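Local coordinates for protein deseasin MCP-01 (Pseudoalteromonas sp., PDB 3VV3) that degrades collagen as a bacterial collagenolytic serine protease of the subtilisin family, probably through a Ser-His-Asp charge relay, at residues L223-F237 against L242-I254. Numbering follows the deposited sequence.
Sequences LSIASTDSRDNMSSF and LTSVDMGAPGSGI
Ala226 is bracketed by two residues of the neighbouring parallel strand, giving its N to Met247 O and receiving Ala249 N at its O, in the last strand pair of the seven-stranded parallel sheet of this subtilisin fold, strand 247-250 forming an edge within the chain. The ladder continues from Thr228 N to Ala249 O (2.9 Å). Just before it, the Asp246 carboxylate acts as a surrogate backbone acceptor: Asp246 OD2 takes Ser224 N at 2.8 Å on its anti side, while Asp246 N returns a bond to Ser224 O. Apolar contact follows where Ile225 and Met247 lie side by side, Ile225 CD1 pressed tightly on Met247 CG at 3.5 Å; helix 269-284 lies over Ile225, and Met300 of helix 292-301 meets Met247. Beyond the strands, Asp229 CB rests against Ser252, and its carboxylate organises the 229-232 turn: Asp229 OD1 accepts Arg231 N and Asn233 N from opposite faces of the carboxylate plane, the first bond making an Asx turn. With an alanine in place of Asp229, both amides would probably lose their shared acceptor and the turn be freer to shift. Hydroxyls finish the contact: Ser235 OG, beside its own backbone N (chi1 -57°), bonds Ser227 OG at 2.7 Å and Ser252 OG at 2.6 Å.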
loop_
_atom_site.group_PDB
_atom_site.type_symbol
_atom_site.label_atom_id
_atom_site.label_comp_id
_atom_site.label_asym_id
_atom_site.label_seq_id
_atom_site.Cartn_x
_atom_site.Cartn_y
_atom_site.Cartn_z
ATOM N N LEU A 223 0.743 20.236 6.709
ATOM C CA LEU A 223 0.846 19.567 7.996
ATOM C C LEU A 223 1.198 18.107 7.715
ATOM O O LEU A 223 0.393 17.369 7.162
ATOM C CB LEU A 223 -0.467 19.708 8.772
ATOM C CG LEU A 223 -0.645 18.937 10.087
ATOM C CD1 LEU A 223 0.508 19.192 11.048
ATOM C CD2 LEU A 223 -1.977 19.290 10.734
ATOM N N SER A 224 2.426 17.719 8.061
ATOM C CA SER A 224 3.002 16.434 7.656
ATOM C C SER A 224 2.907 15.433 8.783
ATOM O O SER A 224 3.343 15.713 9.904
ATOM C CB SER A 224 4.484 16.585 7.263
ATOM O OG SER A 224 4.625 17.431 6.145
ATOM N N ILE A 225 2.376 14.253 8.478
ATOM C CA ILE A 225 1.959 13.323 9.527
ATOM C C ILE A 225 2.697 11.980 9.502
ATOM O O ILE A 225 2.702 11.289 8.486
ATOM C CB ILE A 225 0.437 13.081 9.439
ATOM C CG1 ILE A 225 -0.316 14.421 9.522
ATOM C CG2 ILE A 225 -0.017 12.106 10.514
ATOM C CD1 ILE A 225 0.061 15.257 10.730
ATOM N N ALA A 226 3.321 11.627 10.626
ATOM C CA ALA A 226 3.904 10.297 10.808
ATOM C C ALA A 226 2.844 9.381 11.395
ATOM O O ALA A 226 1.834 9.849 11.942
ATOM C CB ALA A 226 5.131 10.365 11.732
ATOM N N SER A 227 3.083 8.074 11.307
ATOM C CA SER A 227 2.131 7.084 11.788
ATOM C C SER A 227 2.532 6.510 13.148
ATOM O O SER A 227 3.709 6.273 13.411
ATOM C CB SER A 227 2.007 5.943 10.770
ATOM O OG SER A 227 1.178 4.907 11.272
ATOM N N THR A 228 1.533 6.283 13.997
ATOM C CA THR A 228 1.728 5.616 15.287
ATOM C C THR A 228 0.893 4.343 15.368
ATOM O O THR A 228 -0.042 4.141 14.578
ATOM C CB THR A 228 1.366 6.548 16.468
ATOM O OG1 THR A 228 -0.021 6.920 16.394
ATOM C CG2 THR A 228 2.221 7.803 16.436
ATOM N N ASP A 229 1.222 3.485 16.334
ATOM C CA ASP A 229 0.535 2.211 16.485
ATOM C C ASP A 229 -0.229 2.094 17.808
ATOM O O ASP A 229 -0.315 3.050 18.589
ATOM C CB ASP A 229 1.504 1.026 16.300
ATOM C CG ASP A 229 2.548 0.926 17.413
ATOM O OD1 ASP A 229 2.322 1.455 18.524
ATOM O OD2 ASP A 229 3.609 0.304 17.168
ATOM N N SER A 230 -0.792 0.918 18.044
ATOM C CA SER A 230 -1.675 0.721 19.193
ATOM C C SER A 230 -0.936 0.721 20.534
ATOM O O SER A 230 -1.577 0.665 21.581
ATOM C CB SER A 230 -2.447 -0.587 19.054
ATOM O OG SER A 230 -1.549 -1.689 19.066
ATOM N N ARG A 231 0.391 0.745 20.497
ATOM C CA ARG A 231 1.194 0.866 21.716
ATOM C C ARG A 231 1.739 2.289 21.862
ATOM O O ARG A 231 2.560 2.567 22.736
ATOM C CB ARG A 231 2.354 -0.143 21.726
ATOM C CG ARG A 231 1.932 -1.594 21.912
ATOM C CD ARG A 231 1.380 -2.177 20.613
ATOM N NE ARG A 231 2.439 -2.530 19.669
ATOM C CZ ARG A 231 2.266 -2.626 18.354
ATOM N NH1 ARG A 231 1.083 -2.356 17.822
ATOM N NH2 ARG A 231 3.284 -2.966 17.570
ATOM N N ASP A 232 1.273 3.185 20.995
ATOM C CA ASP A 232 1.796 4.549 20.922
ATOM C C ASP A 232 3.272 4.627 20.512
ATOM O O ASP A 232 3.914 5.653 20.731
ATOM C CB ASP A 232 1.535 5.334 22.225
ATOM C CG ASP A 232 0.394 6.343 22.091
ATOM O OD1 ASP A 232 -0.115 6.547 20.967
ATOM O OD2 ASP A 232 -0.014 6.925 23.123
ATOM N N ASN A 233 3.807 3.560 19.907
ATOM C CA ASN A 233 5.126 3.647 19.269
ATOM C C ASN A 233 4.960 4.439 17.992
ATOM O O ASN A 233 3.842 4.584 17.492
ATOM C CB ASN A 233 5.660 2.283 18.808
ATOM C CG ASN A 233 5.733 1.240 19.916
ATOM O OD1 ASN A 233 6.217 1.504 21.016
ATOM N ND2 ASN A 233 5.297 0.016 19.595
ATOM N N MET A 234 6.063 4.917 17.430
ATOM C CA MET A 234 6.013 5.308 16.029
ATOM C C MET A 234 5.961 4.007 15.233
ATOM O O MET A 234 6.726 3.072 15.495
ATOM C CB MET A 234 7.224 6.150 15.625
ATOM C CG MET A 234 7.206 6.547 14.153
ATOM S SD MET A 234 8.450 7.784 13.722
ATOM C CE MET A 234 9.946 6.802 13.784
ATOM N N SER A 235 5.029 3.925 14.290
ATOM C CA SER A 235 4.860 2.717 13.498
ATOM C C SER A 235 6.196 2.355 12.881
ATOM O O SER A 235 6.912 3.230 12.430
ATOM C CB SER A 235 3.827 2.961 12.395
ATOM O OG SER A 235 2.595 3.372 12.958
ATOM N N SER A 236 6.534 1.071 12.859
ATOM C CA SER A 236 7.858 0.686 12.368
ATOM C C SER A 236 8.144 1.151 10.940
ATOM O O SER A 236 9.289 1.445 10.610
ATOM C CB SER A 236 8.097 -0.820 12.508
ATOM O OG SER A 236 7.004 -1.552 11.995
ATOM N N PHE A 237 7.103 1.222 10.109
ATOM C CA PHE A 237 7.245 1.665 8.723
ATOM C C PHE A 237 7.323 3.180 8.543
ATOM O O PHE A 237 7.693 3.653 7.474
ATOM C CB PHE A 237 6.092 1.122 7.862
ATOM C CG PHE A 237 4.723 1.483 8.386
ATOM C CD1 PHE A 237 4.212 2.755 8.195
ATOM C CD2 PHE A 237 3.955 0.546 9.063
ATOM C CE1 PHE A 237 2.958 3.103 8.681
ATOM C CE2 PHE A 237 2.679 0.880 9.555
ATOM C CZ PHE A 237 2.184 2.163 9.363
ATOM N N LEU A 242 12.704 15.654 12.042
ATOM C CA LEU A 242 12.696 16.642 13.124
ATOM C C LEU A 242 12.115 17.991 12.685
ATOM O O LEU A 242 11.393 18.643 13.444
ATOM C CB LEU A 242 14.110 16.822 13.699
ATOM C CG LEU A 242 14.294 17.902 14.764
ATOM C CD1 LEU A 242 13.469 17.602 16.012
ATOM C CD2 LEU A 242 15.768 18.024 15.119
ATOM N N THR A 243 12.412 18.398 11.456
ATOM C CA THR A 243 11.902 19.666 10.947
ATOM C C THR A 243 10.870 19.485 9.835
ATOM O O THR A 243 10.057 20.382 9.589
ATOM C CB THR A 243 13.042 20.588 10.451
ATOM O OG1 THR A 243 13.687 20.001 9.313
ATOM C CG2 THR A 243 14.078 20.818 11.558
ATOM N N SER A 244 10.890 18.327 9.176
ATOM C CA SER A 244 10.058 18.120 7.987
ATOM C C SER A 244 8.781 17.312 8.244
ATOM O O SER A 244 7.926 17.194 7.358
ATOM C CB SER A 244 10.875 17.468 6.864
ATOM O OG SER A 244 11.230 16.140 7.202
ATOM N N VAL A 245 8.652 16.742 9.439
ATOM C CA VAL A 245 7.406 16.085 9.837
ATOM C C VAL A 245 6.935 16.708 11.152
ATOM O O VAL A 245 7.747 17.003 12.030
ATOM C CB VAL A 245 7.579 14.551 9.967
ATOM C CG1 VAL A 245 6.252 13.883 10.366
ATOM C CG2 VAL A 245 8.094 13.968 8.651
ATOM N N ASP A 246 5.630 16.907 11.296
ATOM C CA ASP A 246 5.122 17.745 12.385
ATOM C C ASP A 246 4.641 16.995 13.623
ATOM O O ASP A 246 4.874 17.436 14.749
ATOM C CB ASP A 246 3.999 18.639 11.852
ATOM C CG ASP A 246 4.472 19.550 10.746
ATOM O OD1 ASP A 246 5.505 20.230 10.956
ATOM O OD2 ASP A 246 3.821 19.587 9.674
ATOM N N MET A 247 3.950 15.880 13.414
ATOM C CA MET A 247 3.328 15.147 14.516
ATOM C C MET A 247 2.910 13.767 14.027
ATOM O O MET A 247 3.073 13.454 12.853
ATOM C CB MET A 247 2.107 15.908 15.044
ATOM C CG MET A 247 1.012 16.101 13.989
ATOM S SD MET A 247 -0.429 16.980 14.640
ATOM C CE MET A 247 -1.049 15.794 15.833
ATOM N N GLY A 248 2.360 12.951 14.920
ATOM C CA GLY A 248 1.927 11.615 14.546
ATOM C C GLY A 248 0.458 11.372 14.832
ATOM O O GLY A 248 -0.159 12.119 15.584
ATOM N N ALA A 249 -0.102 10.332 14.221
ATOM C CA ALA A 249 -1.476 9.909 14.478
ATOM C C ALA A 249 -1.594 8.426 14.115
ATOM O O ALA A 249 -0.744 7.895 13.396
ATOM C CB ALA A 249 -2.477 10.754 13.672
ATOM N N PRO A 250 -2.643 7.753 14.601
ATOM C CA PRO A 250 -2.774 6.313 14.352
ATOM C C PRO A 250 -2.807 5.936 12.862
ATOM O O PRO A 250 -3.651 6.429 12.093
ATOM C CB PRO A 250 -4.110 5.965 15.024
ATOM C CG PRO A 250 -4.229 6.965 16.120
ATOM C CD PRO A 250 -3.684 8.246 15.522
ATOM N N GLY A 251 -1.906 5.041 12.469
ATOM C CA GLY A 251 -1.875 4.564 11.094
ATOM C C GLY A 251 -1.595 3.078 10.943
ATOM O O GLY A 251 -1.582 2.565 9.828
ATOM N N SER A 252 -1.358 2.389 12.062
ATOM C CA SER A 252 -1.092 0.946 12.034
ATOM C C SER A 252 -2.371 0.147 12.270
ATOM O O SER A 252 -2.971 0.232 13.346
ATOM C CB SER A 252 -0.065 0.558 13.110
ATOM O OG SER A 252 1.205 1.124 12.848
ATOM N N GLY A 253 -2.779 -0.632 11.272
ATOM C CA GLY A 253 -3.935 -1.503 11.409
ATOM C C GLY A 253 -5.230 -0.730 11.575
ATOM O O GLY A 253 -5.936 -0.872 12.582
ATOM N N ILE A 254 -5.544 0.097 10.583
ATOM C CA ILE A 254 -6.743 0.931 10.636
ATOM C C ILE A 254 -7.872 0.339 9.785
ATOM O O ILE A 254 -7.750 0.197 8.563
ATOM C CB ILE A 254 -6.444 2.379 10.176
ATOM C CG1 ILE A 254 -5.280 2.986 10.979
ATOM C CG2 ILE A 254 -7.717 3.243 10.256
ATOM C CD1 ILE A 254 -5.481 2.992 12.486
HETATM O O HOH W 1 -1.625 -0.877 15.806
#